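Local coordinates for protein endo alpha-1,4 polygalactosaminidase (Neosartorya fumigata, PDB 6OJ1) that cleaves alpha-1,4-linked galactosaminide polymers from within the chain, as an endo-acting glycoside hydrolase that disrupts microbial biofilms, at residues A[103-108]-A[124-129]; A[229-234]-A[250-255]. All coordinates share one frame; numbering follows the deposited sequence.

Contact 1 (A[103-108]-A[124-129]); sequences DSDLGH and ANVRQI
Asp105 and Asn125 meet carboxylate to amide: Asn125 ND2 donates to Asp105 OD2 over 2.7 Å, with a nearly straight N-H...O angle of 169°. The oxygen receives it on its syn lone pair and lies in the plane of the amide. Although the side chains meet nearly perpendicular, their flat ends are nearly coplanar, the planes 17° apart. Asn125 holds CG anti to its backbone N (chi1 -168°), which carries the amide over to the carboxylate. From the next helical position Val126 joins in with one branch. Its CG2 lies 3.5 Å from Asp105 CG and 3.6 Å from Asp105 CB, the valine and aspartate running alongside each other in opposing senses.

The helix is 124-140 of this glycoside-hydrolase barrel, caught in its first turn; the partner is a 3-10 turn leading into strand 106-109, an edge strand of the small antiparallel sheet with 116-119 and 90-92. Asp105 is buried, and both its oxygens are engaged: OD1 pairs with Ser123 OG just ahead of the helix, and OD2 also accepts from Lys102 N. With three donors round it, the carboxylate is probably stabilised in its charged form. Asn125 ND2 gives its other hydrogen bond to Lys100 O, which helps fix the amide's rotation, while Leu119 of the middle strand packs on Val126.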
# COMPACT_ATOMS: atom_id res chain seq x y z
N ASP A 103 -17.49 6.66 17.13
CA ASP A 103 -16.88 5.89 18.22
C ASP A 103 -17.00 4.40 17.96
O ASP A 103 -16.05 3.64 18.19
CB ASP A 103 -17.51 6.27 19.57
CG ASP A 103 -19.01 5.95 19.65
OD1 ASP A 103 -19.66 5.77 18.60
OD2 ASP A 103 -19.54 5.88 20.79
N SER A 104 -18.14 3.96 17.42
CA SER A 104 -18.37 2.54 17.15
C SER A 104 -17.55 2.02 15.97
O SER A 104 -17.50 0.80 15.78
CB SER A 104 -19.86 2.29 16.92
OG SER A 104 -20.36 3.19 15.92
N ASP A 105 -16.91 2.89 15.19
CA ASP A 105 -16.04 2.42 14.12
C ASP A 105 -14.67 1.98 14.63
O ASP A 105 -13.94 1.33 13.88
CB ASP A 105 -15.82 3.50 13.06
CG ASP A 105 -17.09 3.85 12.31
OD1 ASP A 105 -17.93 2.95 12.11
OD2 ASP A 105 -17.25 5.02 11.92
N LEU A 106 -14.31 2.32 15.86
CA LEU A 106 -12.92 2.25 16.31
C LEU A 106 -12.70 1.05 17.21
O LEU A 106 -13.48 0.80 18.13
CB LEU A 106 -12.52 3.52 17.05
CG LEU A 106 -12.70 4.87 16.36
CD1 LEU A 106 -11.95 5.98 17.10
CD2 LEU A 106 -12.25 4.81 14.91
N GLY A 107 -11.59 0.34 16.97
CA GLY A 107 -11.12 -0.73 17.84
C GLY A 107 -9.88 -0.34 18.62
O GLY A 107 -9.74 0.81 19.05
N HIS A 108 -8.97 -1.30 18.82
CA HIS A 108 -7.78 -1.11 19.65
C HIS A 108 -6.72 -0.28 18.92
O HIS A 108 -6.71 -0.18 17.69
CB HIS A 108 -7.18 -2.46 20.04
CG HIS A 108 -7.99 -3.24 21.02
ND1 HIS A 108 -7.74 -4.57 21.31
CD2 HIS A 108 -9.05 -2.89 21.80
CE1 HIS A 108 -8.60 -5.00 22.22
NE2 HIS A 108 -9.41 -4.00 22.53
N ALA A 124 -20.80 0.26 7.69
CA ALA A 124 -21.25 1.09 6.56
C ALA A 124 -20.59 2.46 6.59
O ALA A 124 -20.27 3.03 5.55
CB ALA A 124 -22.77 1.25 6.57
N ASN A 125 -20.38 3.01 7.79
CA ASN A 125 -19.79 4.35 7.89
C ASN A 125 -18.33 4.34 7.46
O ASN A 125 -17.88 5.24 6.74
CB ASN A 125 -19.92 4.88 9.31
CG ASN A 125 -19.59 6.37 9.41
OD1 ASN A 125 -20.18 7.21 8.72
ND2 ASN A 125 -18.63 6.70 10.27
N VAL A 126 -17.57 3.33 7.89
CA VAL A 126 -16.19 3.19 7.45
C VAL A 126 -16.14 3.02 5.94
O VAL A 126 -15.33 3.67 5.24
CB VAL A 126 -15.51 2.01 8.18
CG1 VAL A 126 -14.15 1.67 7.52
CG2 VAL A 126 -15.29 2.37 9.66
N ARG A 127 -16.99 2.15 5.40
CA ARG A 127 -16.99 1.93 3.96
C ARG A 127 -17.32 3.20 3.19
O ARG A 127 -16.69 3.50 2.17
CB ARG A 127 -17.94 0.78 3.63
CG ARG A 127 -17.33 -0.53 4.13
CD ARG A 127 -18.12 -1.72 3.66
NE ARG A 127 -17.42 -2.97 3.96
CZ ARG A 127 -17.62 -4.09 3.27
NH1 ARG A 127 -18.45 -4.08 2.23
NH2 ARG A 127 -16.97 -5.20 3.59
N GLN A 128 -18.26 4.01 3.70
CA GLN A 128 -18.58 5.26 3.02
C GLN A 128 -17.42 6.25 3.09
O GLN A 128 -17.17 6.97 2.13
CB GLN A 128 -19.85 5.89 3.58
CG GLN A 128 -20.31 7.14 2.81
CD GLN A 128 -20.57 6.88 1.33
OE1 GLN A 128 -21.40 6.05 0.98
NE2 GLN A 128 -19.86 7.60 0.47
N ILE A 129 -16.71 6.30 4.22
CA ILE A 129 -15.53 7.16 4.30
C ILE A 129 -14.50 6.73 3.27
O ILE A 129 -13.87 7.57 2.61
CB ILE A 129 -14.95 7.16 5.73
CG1 ILE A 129 -15.92 7.83 6.71
CG2 ILE A 129 -13.55 7.86 5.77
CD1 ILE A 129 -15.57 7.53 8.18

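Contact 2 (A[229-234]-A[250-255]); sequences HIEYPK and NAACDF
Strand 227-231 runs past the last turn of helix 246-253, and the backbones come nearest at Glu231 and Ala252, whose CA atoms are 5.9 Å apart. There the fit is close: Ala252 CB sits 3.6 Å from Glu231 CB and about as near to Glu231 CG, so the methyl rests against the aliphatic base of the glutamate.

Two residues back, the His229 ring reaches across to the helix end. Its CG is anti to the backbone N (chi1 168°), which extends the imidazole toward the other segment, where His229 CE1 approaches Ala252 O at 3.4 Å. This carbonyl is buried and has no hydrogen-bond partner in the model; it sits at the edges of both the His229 and Phe255 rings, in the plane of each, and their C-H groups may offset its charge in part. Phe255, just past the helix, comes from the opposite direction and directs its edge at the face of the imidazole in an offset edge-to-face pair, with centroids 5.2 Å apart and planes at 81°. Phe255 CE1 makes the closest approach, 3.5 Å from His229 CE1.

Both imidazole nitrogens are tied down. Glu231 OE2 receives His229 NE2 at 2.6 Å on its anti lone pair, tilted somewhat from the imidazole plane, and a bend at chi2 (-75°) curls the glutamate back toward the ring; ND1 is hydrogen-bonded to Thr263 OG1. Glu231 OE2 takes a second hydrogen bond, from Ala209 N. Cys253 turns away from segment 229-234 to touch Ile265 of strand 261-266, and is joined by a disulfide to Cys277, the last residue. Strand, helix and the following strand 261-266 make one beta-alpha-beta unit, the repeating right-handed crossover of a (beta/alpha) barrel, here with the helix end packed on the strand it follows.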
# COMPACT_ATOMS: atom_id res chain seq x y z
N HIS A 229 7.92 -4.24 -3.44
CA HIS A 229 8.51 -4.94 -2.30
C HIS A 229 9.42 -3.99 -1.52
O HIS A 229 10.34 -3.41 -2.10
CB HIS A 229 9.27 -6.17 -2.79
CG HIS A 229 10.14 -6.81 -1.76
ND1 HIS A 229 11.47 -7.10 -1.99
CD2 HIS A 229 9.88 -7.21 -0.49
CE1 HIS A 229 11.99 -7.65 -0.91
NE2 HIS A 229 11.05 -7.73 0.02
N ILE A 230 9.16 -3.85 -0.22
CA ILE A 230 9.94 -2.97 0.66
C ILE A 230 10.69 -3.81 1.68
O ILE A 230 10.11 -4.73 2.28
CB ILE A 230 9.03 -1.97 1.40
CG1 ILE A 230 8.06 -1.27 0.46
CG2 ILE A 230 9.88 -0.93 2.14
CD1 ILE A 230 7.00 -0.46 1.21
N GLU A 231 11.97 -3.49 1.90
CA GLU A 231 12.70 -4.01 3.05
C GLU A 231 13.28 -2.83 3.83
O GLU A 231 13.57 -1.78 3.26
CB GLU A 231 13.82 -4.98 2.66
CG GLU A 231 13.32 -6.28 1.97
CD GLU A 231 12.69 -7.28 2.94
OE1 GLU A 231 13.08 -7.29 4.13
OE2 GLU A 231 11.82 -8.06 2.50
N TYR A 232 13.44 -3.03 5.14
CA TYR A 232 13.85 -1.98 6.07
C TYR A 232 15.10 -2.44 6.81
O TYR A 232 15.05 -2.74 8.01
CB TYR A 232 12.74 -1.65 7.07
CG TYR A 232 11.42 -1.19 6.49
CD1 TYR A 232 11.30 0.04 5.87
CD2 TYR A 232 10.28 -1.98 6.61
CE1 TYR A 232 10.07 0.47 5.36
CE2 TYR A 232 9.06 -1.57 6.12
CZ TYR A 232 8.95 -0.34 5.49
OH TYR A 232 7.74 0.09 4.99
N PRO A 233 16.25 -2.48 6.13
CA PRO A 233 17.43 -3.12 6.75
C PRO A 233 18.02 -2.34 7.92
O PRO A 233 18.75 -2.94 8.72
CB PRO A 233 18.42 -3.22 5.59
CG PRO A 233 17.99 -2.19 4.63
CD PRO A 233 16.49 -2.08 4.74
N LYS A 234 17.75 -1.04 8.04
CA LYS A 234 18.27 -0.27 9.18
C LYS A 234 17.45 -0.49 10.45
O LYS A 234 17.85 0.00 11.51
CB LYS A 234 18.30 1.23 8.86
CG LYS A 234 19.12 1.61 7.62
CD LYS A 234 19.02 3.11 7.29
CE LYS A 234 19.39 3.38 5.83
NZ LYS A 234 19.12 4.81 5.42
N ASN A 250 22.08 -7.58 0.26
CA ASN A 250 21.86 -8.89 -0.35
C ASN A 250 20.72 -9.63 0.31
O ASN A 250 19.94 -10.31 -0.37
CB ASN A 250 23.16 -9.70 -0.31
CG ASN A 250 23.96 -9.55 -1.58
OD1 ASN A 250 24.24 -10.53 -2.28
ND2 ASN A 250 24.30 -8.31 -1.92
N ALA A 251 20.58 -9.51 1.63
CA ALA A 251 19.45 -10.15 2.32
C ALA A 251 18.12 -9.59 1.83
O ALA A 251 17.13 -10.33 1.72
CB ALA A 251 19.59 -9.98 3.83
N ALA A 252 18.07 -8.29 1.53
CA ALA A 252 16.83 -7.67 1.08
C ALA A 252 16.52 -7.98 -0.38
O ALA A 252 15.35 -7.92 -0.78
CB ALA A 252 16.92 -6.16 1.27
N CYS A 253 17.53 -8.32 -1.18
CA CYS A 253 17.45 -8.30 -2.63
C CYS A 253 17.47 -9.67 -3.27
O CYS A 253 16.92 -9.84 -4.36
CB CYS A 253 18.61 -7.50 -3.22
SG CYS A 253 18.45 -5.73 -3.02
N ASP A 254 18.13 -10.63 -2.64
CA ASP A 254 18.42 -11.92 -3.25
C ASP A 254 17.61 -12.98 -2.53
O ASP A 254 17.93 -13.35 -1.40
CB ASP A 254 19.92 -12.21 -3.21
CG ASP A 254 20.73 -11.18 -3.98
OD1 ASP A 254 20.22 -10.63 -4.99
OD2 ASP A 254 21.89 -10.90 -3.59
N PHE A 255 16.54 -13.42 -3.18
CA PHE A 255 15.70 -14.50 -2.68
C PHE A 255 15.09 -15.19 -3.89
O PHE A 255 15.14 -14.67 -5.00
CB PHE A 255 14.62 -14.00 -1.71
CG PHE A 255 13.90 -12.77 -2.20
CD1 PHE A 255 14.39 -11.50 -1.91
CD2 PHE A 255 12.73 -12.88 -2.93
CE1 PHE A 255 13.73 -10.36 -2.34
CE2 PHE A 255 12.06 -11.74 -3.37
CZ PHE A 255 12.57 -10.48 -3.07

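Contacts 1 and 2 lie on opposite sides of the chain's centre, their own centres 35 Å apart and their nearest atoms about 19 Å apart. They share no strand or helix, and both segments of contact 1 come earlier in the chain than those of contact 2. Both are buried locally, yet neither is at the middle of the molecule: the centre of contact 1 is about 20 Å, and that of contact 2 about 17 Å, from the chain's centre. Contact 1 ties an accessory antiparallel sheet to the start of a helix through a polar amide-to-carboxylate hydrogen bond. Contact 2 sets a strand of the barrel sheet against the end of the helix that follows it, by aromatic and aliphatic packing, with its hydrogen bond kept within one strand.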